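Local coordinates for lipopolysaccharide biosynthesis protein wbpB (Thermus thermophilus, PDB 3O9Z) that probably oxidises a nucleotide-linked sugar with NAD as cofactor, a dehydrogenase step in making 2,3-diacetamido-2,3-dideoxy-D-mannuronic acid for lipopolysaccharide, at residues V129-R133 / H187-L191; L105-P109 / E286-V290; R244-S248 / S259-T263; L191-F196 / S248-D252. All coordinates share one frame. Numbering follows the deposited sequence.

Contact 1: residues V129-R133 / H187-L191. With NAD (nicotinamide-adenine-dinucleotide), chain E; AKG (2-oxoglutaric acid), chain F.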
loop_
_atom_site.group_PDB
_atom_site.type_symbol
_atom_site.label_atom_id
_atom_site.label_comp_id
_atom_site.label_asym_id
_atom_site.label_seq_id
_atom_site.Cartn_x
_atom_site.Cartn_y
_atom_site.Cartn_z
ATOM N N VAL A 129 -0.618 17.114 21.234
ATOM C CA VAL A 129 -0.356 16.229 22.372
ATOM C C VAL A 129 1.127 16.337 22.771
ATOM O O VAL A 129 2.026 15.897 22.044
ATOM C CB VAL A 129 -0.669 14.753 22.013
ATOM C CG1 VAL A 129 -0.353 13.786 23.177
ATOM C CG2 VAL A 129 -2.111 14.642 21.587
ATOM N N LEU A 130 1.356 16.954 23.922
ATOM C CA LEU A 130 2.704 17.034 24.488
ATOM C C LEU A 130 2.584 16.535 25.920
ATOM O O LEU A 130 2.427 17.316 26.858
ATOM C CB LEU A 130 3.226 18.485 24.478
ATOM C CG LEU A 130 3.597 18.934 23.068
ATOM C CD1 LEU A 130 3.559 20.471 22.897
ATOM C CD2 LEU A 130 4.890 18.314 22.585
ATOM N N GLN A 131 2.552 15.223 26.135
ATOM C CA GLN A 131 2.200 14.757 27.469
ATOM C C GLN A 131 3.223 15.072 28.533
ATOM O O GLN A 131 2.885 14.964 29.701
ATOM C CB GLN A 131 1.861 13.258 27.438
ATOM C CG GLN A 131 3.045 12.322 27.336
ATOM C CD GLN A 131 3.265 11.727 25.955
ATOM O OE1 GLN A 131 3.659 10.550 25.847
ATOM N NE2 GLN A 131 2.951 12.469 24.903
ATOM N N LEU A 132 4.466 15.387 28.172
ATOM C CA LEU A 132 5.387 15.772 29.248
ATOM C C LEU A 132 4.913 17.012 30.008
ATOM O O LEU A 132 5.230 17.186 31.197
ATOM C CB LEU A 132 6.811 15.950 28.715
ATOM C CG LEU A 132 7.501 14.682 28.214
ATOM C CD1 LEU A 132 8.960 15.007 27.881
ATOM C CD2 LEU A 132 7.404 13.619 29.263
ATOM N N ARG A 133 4.139 17.870 29.344
ATOM C CA ARG A 133 3.650 19.078 30.029
ATOM C C ARG A 133 2.567 18.788 31.064
ATOM O O ARG A 133 2.189 19.684 31.833
ATOM C CB ARG A 133 3.153 20.127 29.036
ATOM C CG ARG A 133 4.220 20.609 28.086
ATOM C CD ARG A 133 3.707 21.792 27.298
ATOM N NE ARG A 133 4.648 22.302 26.318
ATOM C CZ ARG A 133 4.688 23.573 25.950
ATOM N NH1 ARG A 133 3.859 24.457 26.506
ATOM N NH2 ARG A 133 5.537 23.970 25.016
ATOM N N HIS A 187 9.775 15.744 22.113
ATOM C CA HIS A 187 9.327 15.687 23.488
ATOM C C HIS A 187 10.246 16.511 24.370
ATOM O O HIS A 187 9.751 17.298 25.182
ATOM C CB HIS A 187 9.319 14.238 23.986
ATOM C CG HIS A 187 8.123 13.441 23.569
ATOM N ND1 HIS A 187 6.849 13.696 24.032
ATOM C CD2 HIS A 187 8.032 12.356 22.764
ATOM C CE1 HIS A 187 6.018 12.799 23.527
ATOM N NE2 HIS A 187 6.704 11.994 22.734
ATOM N N PHE A 188 11.534 16.252 24.278
ATOM C CA PHE A 188 12.428 16.966 25.182
ATOM C C PHE A 188 12.766 18.374 24.703
ATOM O O PHE A 188 12.977 19.231 25.584
ATOM C CB PHE A 188 13.653 16.135 25.614
ATOM C CG PHE A 188 14.736 15.998 24.582
ATOM C CD1 PHE A 188 14.868 14.830 23.865
ATOM C CD2 PHE A 188 15.660 17.022 24.382
ATOM C CE1 PHE A 188 15.853 14.684 22.923
ATOM C CE2 PHE A 188 16.648 16.875 23.438
ATOM C CZ PHE A 188 16.726 15.703 22.713
ATOM N N PHE A 189 12.837 18.637 23.394
ATOM C CA PHE A 189 13.029 20.027 22.948
ATOM C C PHE A 189 11.857 20.847 23.488
ATOM O O PHE A 189 12.030 21.999 23.940
ATOM C CB PHE A 189 13.290 20.173 21.445
ATOM C CG PHE A 189 14.601 19.579 21.031
ATOM C CD1 PHE A 189 15.806 20.090 21.505
ATOM C CD2 PHE A 189 14.639 18.503 20.168
ATOM C CE1 PHE A 189 17.001 19.507 21.131
ATOM C CE2 PHE A 189 15.836 17.960 19.768
ATOM C CZ PHE A 189 17.020 18.421 20.278
ATOM N N ASP A 190 10.649 20.288 23.424
ATOM C CA ASP A 190 9.490 20.988 23.937
ATOM C C ASP A 190 9.506 21.152 25.452
ATOM O O ASP A 190 9.182 22.243 25.968
ATOM C CB ASP A 190 8.210 20.309 23.439
ATOM C CG ASP A 190 6.993 21.055 23.898
ATOM O OD1 ASP A 190 6.665 22.063 23.223
ATOM O OD2 ASP A 190 6.472 20.660 24.962
ATOM N N LEU A 191 9.918 20.114 26.180
ATOM C CA LEU A 191 10.068 20.204 27.631
ATOM C C LEU A 191 11.019 21.344 27.979
ATOM O O LEU A 191 10.714 22.172 28.860
ATOM C CB LEU A 191 10.634 18.873 28.174
ATOM C CG LEU A 191 11.039 18.878 29.652
ATOM C CD1 LEU A 191 9.848 19.187 30.570
ATOM C CD2 LEU A 191 11.689 17.528 30.019
HETATM P PA NAD E . 2.219 3.900 13.229
HETATM O O1A NAD E . 2.023 2.784 14.185
HETATM O O2A NAD E . 3.138 3.779 12.003
HETATM O O5B NAD E . 0.731 4.203 12.795
HETATM C C5B NAD E . 0.597 5.185 11.805
HETATM C C4B NAD E . -0.812 5.044 11.180
HETATM O O4B NAD E . -1.090 6.148 10.280
HETATM C C3B NAD E . -0.830 3.772 10.287
HETATM O O3B NAD E . -1.896 2.878 10.667
HETATM C C2B NAD E . -0.955 4.306 8.850
HETATM O O2B NAD E . -1.672 3.450 7.949
HETATM C C1B NAD E . -1.793 5.580 9.167
HETATM N N9A NAD E . -1.740 6.534 8.029
HETATM C C8A NAD E . -0.895 6.713 6.976
HETATM N N7A NAD E . -1.323 7.696 6.187
HETATM C C5A NAD E . -2.531 8.123 6.681
HETATM C C6A NAD E . -3.504 9.118 6.286
HETATM N N6A NAD E . -3.323 9.839 5.137
HETATM N N1A NAD E . -4.531 9.200 7.124
HETATM C C2A NAD E . -4.791 8.537 8.243
HETATM N N3A NAD E . -3.906 7.578 8.618
HETATM C C4A NAD E . -2.810 7.423 7.866
HETATM O O3 NAD E . 2.715 5.184 14.045
HETATM P PN NAD E . 2.418 5.679 15.497
HETATM O O1N NAD E . 3.579 5.269 16.401
HETATM O O2N NAD E . 1.017 5.310 15.898
HETATM O O5D NAD E . 2.632 7.258 15.384
HETATM C C5D NAD E . 1.475 7.950 14.985
HETATM C C4D NAD E . 1.697 9.415 15.399
HETATM O O4D NAD E . 1.652 9.413 16.844
HETATM C C3D NAD E . 3.028 10.049 14.972
HETATM O O3D NAD E . 2.758 11.477 14.804
HETATM C C2D NAD E . 3.866 9.883 16.250
HETATM O O2D NAD E . 4.852 10.895 16.386
HETATM C C1D NAD E . 2.866 9.939 17.411
HETATM N N1N NAD E . 3.306 9.197 18.591
HETATM C C2N NAD E . 3.251 9.772 19.773
HETATM C C3N NAD E . 3.621 9.169 20.958
HETATM C C7N NAD E . 3.557 10.001 22.173
HETATM O O7N NAD E . 2.807 10.998 22.253
HETATM N N7N NAD E . 4.252 9.521 23.198
HETATM C C4N NAD E . 4.062 7.841 20.885
HETATM C C5N NAD E . 4.025 7.230 19.631
HETATM C C6N NAD E . 3.631 7.900 18.476
HETATM C C1 AKG F . 7.259 8.099 19.586
HETATM O O1 AKG F . 7.674 6.912 19.539
HETATM O O2 AKG F . 6.882 8.696 18.572
HETATM C C2 AKG F . 7.083 8.813 20.833
HETATM O O5 AKG F . 6.663 9.967 20.799
HETATM C C3 AKG F . 7.438 8.163 22.144
HETATM C C4 AKG F . 8.867 8.577 22.495
HETATM C C5 AKG F . 9.428 7.857 23.705
HETATM O O3 AKG F . 9.297 6.622 23.795
HETATM O O4 AKG F . 10.002 8.506 24.583
HETATM O O HOH W 1 5.546 15.894 25.496
#
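His187 opens the helical side of this buried contact. Its ring runs out to the ligands, where His187 NE2 donates a hydrogen bond to O5 of 2-oxoglutarate, 2.8 Å away. His187 ND1 and a water lie 2.9 Å apart in a hydrogen bond, and the same water accepts one from the backbone N of Leu132, also at 2.9 Å. Gln131 NE2 sits 3.4 Å from His187 CE1, near the ring plane. That amide reads both ends of the nicotinamide carboxamide: NAD N7N donates to Gln131 OE1 at 2.9 Å, and Gln131 NE2 donates to NAD O7N at 3.0 Å. One helical turn on, Asp190 points at the loop and takes a two-pronged salt bridge, Arg133 NE to Asp190 OD2 at 2.8 Å and Arg133 NH2 to Asp190 OD1 at 2.9 Å. Leu130 CD1 lies 3.5 Å from Asp190 OD1. Leu191 ends the segment by offering CB to Leu132 CD1 at 4.2 Å. The loop after Rossmann strand 126-128 is thus fastened to helix 186-196 of the C-terminal domain. With Gln131 on the cofactor and His187 on 2-oxoglutarate, the chemistry is consistent with a shared active site.

Contact 2: residues L105-P109 / E286-V290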
loop_
_atom_site.group_PDB
_atom_site.type_symbol
_atom_site.label_atom_id
_atom_site.label_comp_id
_atom_site.label_asym_id
_atom_site.label_seq_id
_atom_site.Cartn_x
_atom_site.Cartn_y
_atom_site.Cartn_z
ATOM N N LEU A 105 3.596 18.738 16.396
ATOM C CA LEU A 105 2.375 19.319 15.817
ATOM C C LEU A 105 2.456 19.434 14.294
ATOM O O LEU A 105 1.518 19.010 13.583
ATOM C CB LEU A 105 2.144 20.711 16.490
ATOM C CG LEU A 105 0.815 21.435 16.162
ATOM C CD1 LEU A 105 -0.331 20.459 16.319
ATOM C CD2 LEU A 105 0.651 22.612 17.147
ATOM N N VAL A 106 3.533 20.012 13.767
ATOM C CA VAL A 106 3.874 19.992 12.361
ATOM C C VAL A 106 5.391 19.876 12.235
ATOM O O VAL A 106 6.082 19.869 13.273
ATOM C CB VAL A 106 3.377 21.224 11.562
ATOM C CG1 VAL A 106 1.838 21.361 11.658
ATOM C CG2 VAL A 106 4.055 22.537 12.124
ATOM N N LEU A 107 5.895 19.768 11.022
ATOM C CA LEU A 107 7.329 19.566 10.784
ATOM C C LEU A 107 8.093 20.875 10.697
ATOM O O LEU A 107 9.274 20.928 11.002
ATOM C CB LEU A 107 7.611 18.703 9.543
ATOM C CG LEU A 107 7.214 17.222 9.680
ATOM C CD1 LEU A 107 7.595 16.524 8.346
ATOM C CD2 LEU A 107 7.983 16.729 10.934
ATOM N N TRP A 108 7.468 21.955 10.220
ATOM C CA TRP A 108 8.225 23.176 9.863
ATOM C C TRP A 108 7.635 24.447 10.477
ATOM O O TRP A 108 6.435 24.625 10.525
ATOM C CB TRP A 108 8.238 23.341 8.342
ATOM C CG TRP A 108 8.903 22.207 7.638
ATOM C CD1 TRP A 108 8.297 21.119 7.047
ATOM C CD2 TRP A 108 10.311 22.026 7.463
ATOM N NE1 TRP A 108 9.257 20.292 6.505
ATOM C CE2 TRP A 108 10.499 20.814 6.751
ATOM C CE3 TRP A 108 11.441 22.767 7.817
ATOM C CZ2 TRP A 108 11.765 20.349 6.391
ATOM C CZ3 TRP A 108 12.709 22.272 7.485
ATOM C CH2 TRP A 108 12.856 21.090 6.769
ATOM N N PRO A 109 8.504 25.412 10.838
ATOM C CA PRO A 109 7.993 26.736 11.213
ATOM C C PRO A 109 7.096 27.408 10.147
ATOM O O PRO A 109 6.164 28.055 10.581
ATOM C CB PRO A 109 9.272 27.570 11.432
ATOM C CG PRO A 109 10.305 26.495 11.871
ATOM C CD PRO A 109 9.969 25.294 10.982
ATOM N N GLU A 286 8.215 26.801 19.434
ATOM C CA GLU A 286 9.647 26.876 19.682
ATOM C C GLU A 286 10.397 25.557 19.496
ATOM O O GLU A 286 11.442 25.514 18.867
ATOM C CB GLU A 286 9.900 27.424 21.074
ATOM C CG GLU A 286 11.396 27.436 21.474
ATOM C CD GLU A 286 12.322 28.271 20.621
ATOM O OE1 GLU A 286 13.564 28.112 20.737
ATOM O OE2 GLU A 286 11.862 29.096 19.794
ATOM N N ALA A 287 9.810 24.474 20.007
ATOM C CA ALA A 287 10.491 23.189 19.834
ATOM C C ALA A 287 10.513 22.718 18.395
ATOM O O ALA A 287 11.483 22.158 17.946
ATOM C CB ALA A 287 9.804 22.142 20.707
ATOM N N ILE A 288 9.459 23.090 17.654
ATOM C CA ILE A 288 9.500 22.843 16.215
ATOM C C ILE A 288 10.579 23.614 15.430
ATOM O O ILE A 288 11.260 23.106 14.560
ATOM C CB ILE A 288 8.073 23.048 15.626
ATOM C CG1 ILE A 288 7.177 21.869 16.071
ATOM C CG2 ILE A 288 8.103 23.102 14.108
ATOM C CD1 ILE A 288 5.723 22.193 15.991
ATOM N N ARG A 289 10.805 24.852 15.886
ATOM C CA ARG A 289 11.860 25.657 15.287
ATOM C C ARG A 289 13.246 25.057 15.556
ATOM O O ARG A 289 14.060 24.920 14.662
ATOM C CB ARG A 289 11.763 27.090 15.818
ATOM C CG ARG A 289 12.827 27.973 15.223
ATOM C CD ARG A 289 12.817 29.349 15.915
ATOM N NE ARG A 289 13.403 29.330 17.269
ATOM C CZ ARG A 289 14.686 29.554 17.516
ATOM N NH1 ARG A 289 15.542 29.768 16.523
ATOM N NH2 ARG A 289 15.101 29.468 18.773
ATOM N N VAL A 290 13.460 24.613 16.799
ATOM C CA VAL A 290 14.709 23.947 17.147
ATOM C C VAL A 290 14.955 22.635 16.399
ATOM O O VAL A 290 15.996 22.392 15.775
ATOM C CB VAL A 290 14.768 23.657 18.658
ATOM C CG1 VAL A 290 16.032 22.886 19.004
ATOM C CG2 VAL A 290 14.692 24.953 19.452
#
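Ile288 is the centre of the contact, losing 105 Å² to the loop. Its CA-to-CB bond aims at the 105-109 backbone, and both of its branches meet the loop, overlapping at Val106 O. Ile288 CD1 lies 3.9 Å from Leu105 CB, 3.6 Å from Val106 O and 4.2 Å from Val106 CG2; Ile288 CG2 lies 4.0 Å from Leu107 O, 3.9 Å from Trp108 C and 4.2 Å from Pro109 CD. Much of what Ile288 touches is therefore main chain, and Val106 O, buried here, finds no polar partner in the model. The loop follows strand 98-101 of the NAD-binding Rossmann fold and leads into helix 109-122, with Trp108 at the N-cap position, so helix 281-294 packs where a Rossmann strand hands over to its helix. Pro109, with 44 Å² covered, brings CG to 3.8 Å from Arg289 CA and 4.2 Å from Arg289 CB; Pro109 CA and Arg289 CA, 5.7 Å apart, are the closest CA pair. Val106 contributes 26 Å². The Arg289 guanidinium leads away from the loop to Glu286 on its own helix, where Arg289 NH2 donates to Glu286 OE1 at 2.8 Å and NE to OE2 at 3.0 Å.

Contact 3: residues R244-S248 / S259-T263; sequences RTYRS and SEGFT. With AKG (2-oxoglutaric acid), chain F.
Residues 245-248 are extended strand (phi/psi of Arg247 -126/104), while 259-263 is a loop opening with a type II beta turn from Ser259 to Phe262, closed by Phe262 N to Ser259 O at 3.0 Å. Glu260 (-73/127) and Gly261 (78/-1) occupy the turn's central positions. The register pairs Arg247 with Ser259, CA atoms 5.8 Å apart.

Hydrogen bonding centres on Arg247, whose CA-to-CB bond points toward the loop with chi1 to chi4 of -57°, 177°, -171° and 96°. Arg247 NH1 donates to Ser259 OG at 2.9 Å, and that hydroxyl also bonds Glu257. Toward 2-oxoglutarate, Arg247 NE donates to ligand O4 at 2.9 Å and Arg247 NH2 to ligand O3 at 3.0 Å, with a weak bond from Arg247 NH2 to O4 at 3.2 Å: a forked arginine-carboxylate grip.

Stacking supplies the second kind of interaction. Phe262, chi1 -173° and chi2 81°, lays its ring flat on the guanidinium, planes at 13° and centres 4.0 Å apart; Arg247 CZ is 4.0 Å from the Phe262 ring centroid, 19° off the normal, which is cation-pi geometry. Phe262 CZ also reaches 3.4 Å from ligand O4.

The arrangement is that of a carboxylate-binding pocket wall. Strand 245-251 lies between strands 152-160 and 254-257, antiparallel to both, next to the sheet's edge, and the loop runs between strand 254-257 and helix 266-274.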
loop_
_atom_site.group_PDB
_atom_site.type_symbol
_atom_site.label_atom_id
_atom_site.label_comp_id
_atom_site.label_asym_id
_atom_site.label_seq_id
_atom_site.Cartn_x
_atom_site.Cartn_y
_atom_site.Cartn_z
ATOM N N ARG A 244 14.965 -0.670 28.980
ATOM C CA ARG A 244 15.272 -0.176 27.631
ATOM C C ARG A 244 14.943 1.292 27.417
ATOM O O ARG A 244 15.025 1.778 26.286
ATOM C CB ARG A 244 14.597 -1.051 26.574
ATOM C CG ARG A 244 15.077 -2.484 26.701
ATOM C CD ARG A 244 14.434 -3.459 25.736
ATOM N NE ARG A 244 15.342 -4.598 25.672
ATOM C CZ ARG A 244 16.187 -4.823 24.674
ATOM N NH1 ARG A 244 16.187 -4.053 23.595
ATOM N NH2 ARG A 244 16.991 -5.871 24.741
ATOM N N THR A 245 14.575 1.988 28.484
ATOM C CA THR A 245 14.352 3.420 28.438
ATOM C C THR A 245 15.054 4.086 29.616
ATOM O O THR A 245 15.193 3.526 30.723
ATOM C CB THR A 245 12.876 3.818 28.482
ATOM O OG1 THR A 245 12.345 3.534 29.780
ATOM C CG2 THR A 245 12.064 3.068 27.389
ATOM N N TYR A 246 15.431 5.331 29.372
ATOM C CA TYR A 246 16.027 6.189 30.381
ATOM C C TYR A 246 15.776 7.618 29.926
ATOM O O TYR A 246 16.366 8.069 28.946
ATOM C CB TYR A 246 17.523 5.901 30.525
ATOM C CG TYR A 246 18.206 6.801 31.540
ATOM C CD1 TYR A 246 17.852 6.729 32.887
ATOM C CD2 TYR A 246 19.175 7.716 31.158
ATOM C CE1 TYR A 246 18.450 7.564 33.825
ATOM C CE2 TYR A 246 19.802 8.543 32.097
ATOM C CZ TYR A 246 19.425 8.452 33.422
ATOM O OH TYR A 246 20.030 9.290 34.337
ATOM N N ARG A 247 14.895 8.316 30.637
ATOM C CA ARG A 247 14.482 9.666 30.282
ATOM C C ARG A 247 14.695 10.566 31.470
ATOM O O ARG A 247 13.956 10.482 32.462
ATOM C CB ARG A 247 13.023 9.730 29.811
ATOM C CG ARG A 247 12.675 8.828 28.618
ATOM C CD ARG A 247 11.163 8.972 28.350
ATOM N NE ARG A 247 10.640 8.024 27.369
ATOM C CZ ARG A 247 10.056 6.869 27.677
ATOM N NH1 ARG A 247 10.039 6.460 28.952
ATOM N NH2 ARG A 247 9.515 6.116 26.721
ATOM N N SER A 248 15.752 11.370 31.396
ATOM C CA SER A 248 16.294 12.032 32.586
ATOM C C SER A 248 16.550 13.505 32.290
ATOM O O SER A 248 17.140 13.859 31.259
ATOM C CB SER A 248 17.623 11.380 32.986
ATOM O OG SER A 248 18.377 12.230 33.834
ATOM N N SER A 259 10.195 8.486 33.180
ATOM C CA SER A 259 9.596 7.419 32.389
ATOM C C SER A 259 8.301 6.855 32.975
ATOM O O SER A 259 7.409 6.408 32.245
ATOM C CB SER A 259 10.610 6.294 32.228
ATOM O OG SER A 259 11.649 6.691 31.328
ATOM N N GLU A 260 8.187 6.921 34.294
ATOM C CA GLU A 260 7.048 6.268 34.914
ATOM C C GLU A 260 5.804 7.077 34.612
ATOM O O GLU A 260 5.781 8.294 34.800
ATOM C CB GLU A 260 7.297 6.141 36.414
ATOM C CG GLU A 260 8.283 5.018 36.715
ATOM C CD GLU A 260 8.758 5.010 38.159
ATOM O OE1 GLU A 260 8.907 3.898 38.713
ATOM O OE2 GLU A 260 8.991 6.102 38.731
ATOM N N GLY A 261 4.781 6.405 34.081
ATOM C CA GLY A 261 3.576 7.094 33.632
ATOM C C GLY A 261 3.660 7.805 32.292
ATOM O O GLY A 261 2.682 8.409 31.863
ATOM N N PHE A 262 4.820 7.772 31.640
ATOM C CA PHE A 262 4.938 8.353 30.291
ATOM C C PHE A 262 3.852 7.942 29.283
ATOM O O PHE A 262 3.422 8.756 28.461
ATOM C CB PHE A 262 6.329 8.013 29.712
ATOM C CG PHE A 262 6.648 8.700 28.399
ATOM C CD1 PHE A 262 7.103 10.006 28.373
ATOM C CD2 PHE A 262 6.443 8.070 27.171
ATOM C CE1 PHE A 262 7.369 10.654 27.160
ATOM C CE2 PHE A 262 6.721 8.709 25.959
ATOM C CZ PHE A 262 7.221 9.994 25.939
ATOM N N THR A 263 3.457 6.672 29.304
ATOM C CA THR A 263 2.435 6.181 28.389
ATOM C C THR A 263 1.016 6.259 28.946
ATOM O O THR A 263 0.074 5.767 28.311
ATOM C CB THR A 263 2.719 4.730 28.027
ATOM O OG1 THR A 263 2.663 3.929 29.217
ATOM C CG2 THR A 263 4.116 4.622 27.406
HETATM C C1 AKG F . 7.259 8.099 19.586
HETATM O O1 AKG F . 7.674 6.912 19.539
HETATM O O2 AKG F . 6.882 8.696 18.572
HETATM C C2 AKG F . 7.083 8.813 20.833
HETATM O O5 AKG F . 6.663 9.967 20.799
HETATM C C3 AKG F . 7.438 8.163 22.144
HETATM C C4 AKG F . 8.867 8.577 22.495
HETATM C C5 AKG F . 9.428 7.857 23.705
HETATM O O3 AKG F . 9.297 6.622 23.795
HETATM O O4 AKG F . 10.002 8.506 24.583
#

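Contact 4: residues L191-F196 / S248-D252; sequences LLAWLF and SIAVD
This is apolar helix-on-sheet packing in the C-terminal alpha/beta domain, where the last turns of helix 186-196 lie over strand 245-251. The short axes of helix 191-196 and strand 248-251 approach to 12.1 Å and run nearly the same way, 29° apart with a signed crossing of -29°. Backbone hydrogen bonds Leu195 N to Leu191 O (3.0 Å) and Phe196 N to Leu192 O (2.8 Å) hold the helix; Ile249 (-117/121) and Val251 (-115/119) are regular strand, and Asp252 turns out of it at 50/42. The nearest CA pairs are Leu192–Ile249 (9.3 Å) and Leu195–Val251 (11.1 Å). Ile249, chi1 and chi2 both t, pushes CD1 among four helix side chains: Leu195 CD1 at 3.8 Å, Leu192 CD2 at 4.0 Å, Leu191 CD2 at 4.3 Å and Phe196 CE2 at 4.3 Å. Leu192 and Leu195 are both mt; Leu191 is tp. Phe196, chi1 -56° and chi2 -59°, turns its ring edge to the strand, with CZ 4.4 Å from Val251 CG2. Leu138 and Leu141 of helix 136-146 and Val154 and Leu156 of strand 152-160 extend this core. With 163 Å² buried and solely carbon contacts between the segments, the chemistry implies cohesion through side-chain fit and exclusion of water.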
loop_
_atom_site.group_PDB
_atom_site.type_symbol
_atom_site.label_atom_id
_atom_site.label_comp_id
_atom_site.label_asym_id
_atom_site.label_seq_id
_atom_site.Cartn_x
_atom_site.Cartn_y
_atom_site.Cartn_z
ATOM N N LEU A 191 9.918 20.114 26.180
ATOM C CA LEU A 191 10.068 20.204 27.631
ATOM C C LEU A 191 11.019 21.344 27.979
ATOM O O LEU A 191 10.714 22.172 28.860
ATOM C CB LEU A 191 10.634 18.873 28.174
ATOM C CG LEU A 191 11.039 18.878 29.652
ATOM C CD1 LEU A 191 9.848 19.187 30.570
ATOM C CD2 LEU A 191 11.689 17.528 30.019
ATOM N N LEU A 192 12.147 21.392 27.286
ATOM C CA LEU A 192 13.151 22.413 27.584
ATOM C C LEU A 192 12.669 23.809 27.225
ATOM O O LEU A 192 12.967 24.749 27.971
ATOM C CB LEU A 192 14.440 22.127 26.828
ATOM C CG LEU A 192 15.137 20.839 27.294
ATOM C CD1 LEU A 192 16.236 20.455 26.287
ATOM C CD2 LEU A 192 15.699 20.899 28.748
ATOM N N ALA A 193 11.934 23.978 26.127
ATOM C CA ALA A 193 11.386 25.281 25.762
ATOM C C ALA A 193 10.363 25.721 26.801
ATOM O O ALA A 193 10.299 26.906 27.183
ATOM C CB ALA A 193 10.775 25.232 24.327
ATOM N N TRP A 194 9.505 24.801 27.210
ATOM C CA TRP A 194 8.501 25.076 28.248
ATOM C C TRP A 194 9.136 25.523 29.572
ATOM O O TRP A 194 8.682 26.507 30.186
ATOM C CB TRP A 194 7.675 23.798 28.443
ATOM C CG TRP A 194 6.590 23.819 29.454
ATOM C CD1 TRP A 194 5.506 24.658 29.486
ATOM C CD2 TRP A 194 6.390 22.844 30.486
ATOM N NE1 TRP A 194 4.677 24.277 30.522
ATOM C CE2 TRP A 194 5.172 23.147 31.120
ATOM C CE3 TRP A 194 7.099 21.711 30.898
ATOM C CZ2 TRP A 194 4.690 22.406 32.206
ATOM C CZ3 TRP A 194 6.610 20.959 31.964
ATOM C CH2 TRP A 194 5.414 21.316 32.605
ATOM N N LEU A 195 10.200 24.844 30.006
ATOM C CA LEU A 195 10.867 25.213 31.251
ATOM C C LEU A 195 11.757 26.447 31.116
ATOM O O LEU A 195 11.797 27.258 32.048
ATOM C CB LEU A 195 11.726 24.057 31.740
ATOM C CG LEU A 195 10.987 22.750 32.072
ATOM C CD1 LEU A 195 12.022 21.667 32.406
ATOM C CD2 LEU A 195 10.032 22.974 33.262
ATOM N N PHE A 196 12.442 26.588 29.995
ATOM C CA PHE A 196 13.605 27.477 29.915
ATOM C C PHE A 196 13.566 28.491 28.786
ATOM O O PHE A 196 14.499 29.285 28.621
ATOM C CB PHE A 196 14.906 26.679 29.829
ATOM C CG PHE A 196 15.120 25.709 30.953
ATOM C CD1 PHE A 196 15.171 26.155 32.268
ATOM C CD2 PHE A 196 15.284 24.356 30.702
ATOM C CE1 PHE A 196 15.406 25.258 33.313
ATOM C CE2 PHE A 196 15.518 23.459 31.707
ATOM C CZ PHE A 196 15.570 23.898 33.036
ATOM N N SER A 248 15.752 11.370 31.396
ATOM C CA SER A 248 16.294 12.032 32.586
ATOM C C SER A 248 16.550 13.505 32.290
ATOM O O SER A 248 17.140 13.859 31.259
ATOM C CB SER A 248 17.623 11.380 32.986
ATOM O OG SER A 248 18.377 12.230 33.834
ATOM N N ILE A 249 16.092 14.374 33.187
ATOM C CA ILE A 249 16.518 15.781 33.189
ATOM C C ILE A 249 17.241 16.055 34.500
ATOM O O ILE A 249 16.687 15.868 35.606
ATOM C CB ILE A 249 15.386 16.770 32.878
ATOM C CG1 ILE A 249 15.941 18.202 32.841
ATOM C CG2 ILE A 249 14.228 16.652 33.874
ATOM C CD1 ILE A 249 14.948 19.207 32.252
ATOM N N ALA A 250 18.503 16.468 34.404
ATOM C CA ALA A 250 19.299 16.763 35.614
ATOM C C ALA A 250 19.598 18.252 35.663
ATOM O O ALA A 250 20.237 18.792 34.758
ATOM C CB ALA A 250 20.599 15.946 35.631
ATOM N N VAL A 251 19.082 18.939 36.682
ATOM C CA VAL A 251 19.167 20.394 36.728
ATOM C C VAL A 251 20.053 20.763 37.919
ATOM O O VAL A 251 19.756 20.421 39.068
ATOM C CB VAL A 251 17.787 21.045 36.934
ATOM C CG1 VAL A 251 17.925 22.554 37.054
ATOM C CG2 VAL A 251 16.832 20.650 35.789
ATOM N N ASP A 252 21.163 21.430 37.621
ATOM C CA ASP A 252 22.143 21.807 38.636
ATOM C C ASP A 252 22.500 20.582 39.493
ATOM O O ASP A 252 22.575 20.694 40.720
ATOM C CB ASP A 252 21.552 22.912 39.526
ATOM C CG ASP A 252 21.564 24.292 38.875
ATOM O OD1 ASP A 252 21.934 24.436 37.683
ATOM O OD2 ASP A 252 21.202 25.254 39.594
#

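From the N terminus, the loop 105-109 comes first, and contact 2 does not close until 286-290, so it encloses the other three contacts and ties the Rossmann fold to the late helix 281-294. Within it, contact 1 closes first, joining the loop after strand 126-128 to helix 186-196. Contact 4 then starts on the same helix, sharing Leu191, and reaches strand 245-251; contact 3 begins on that strand, sharing Ser248, and closes at 259-263. Contacts 1 and 3 meet again in space, where His187 NE2 lies 3.8 Å from Phe262 CZ, and both touch 2-oxoglutarate. Contacts 2 and 3 lie on opposite sides of the chain's centre, their own centres about 23 Å apart.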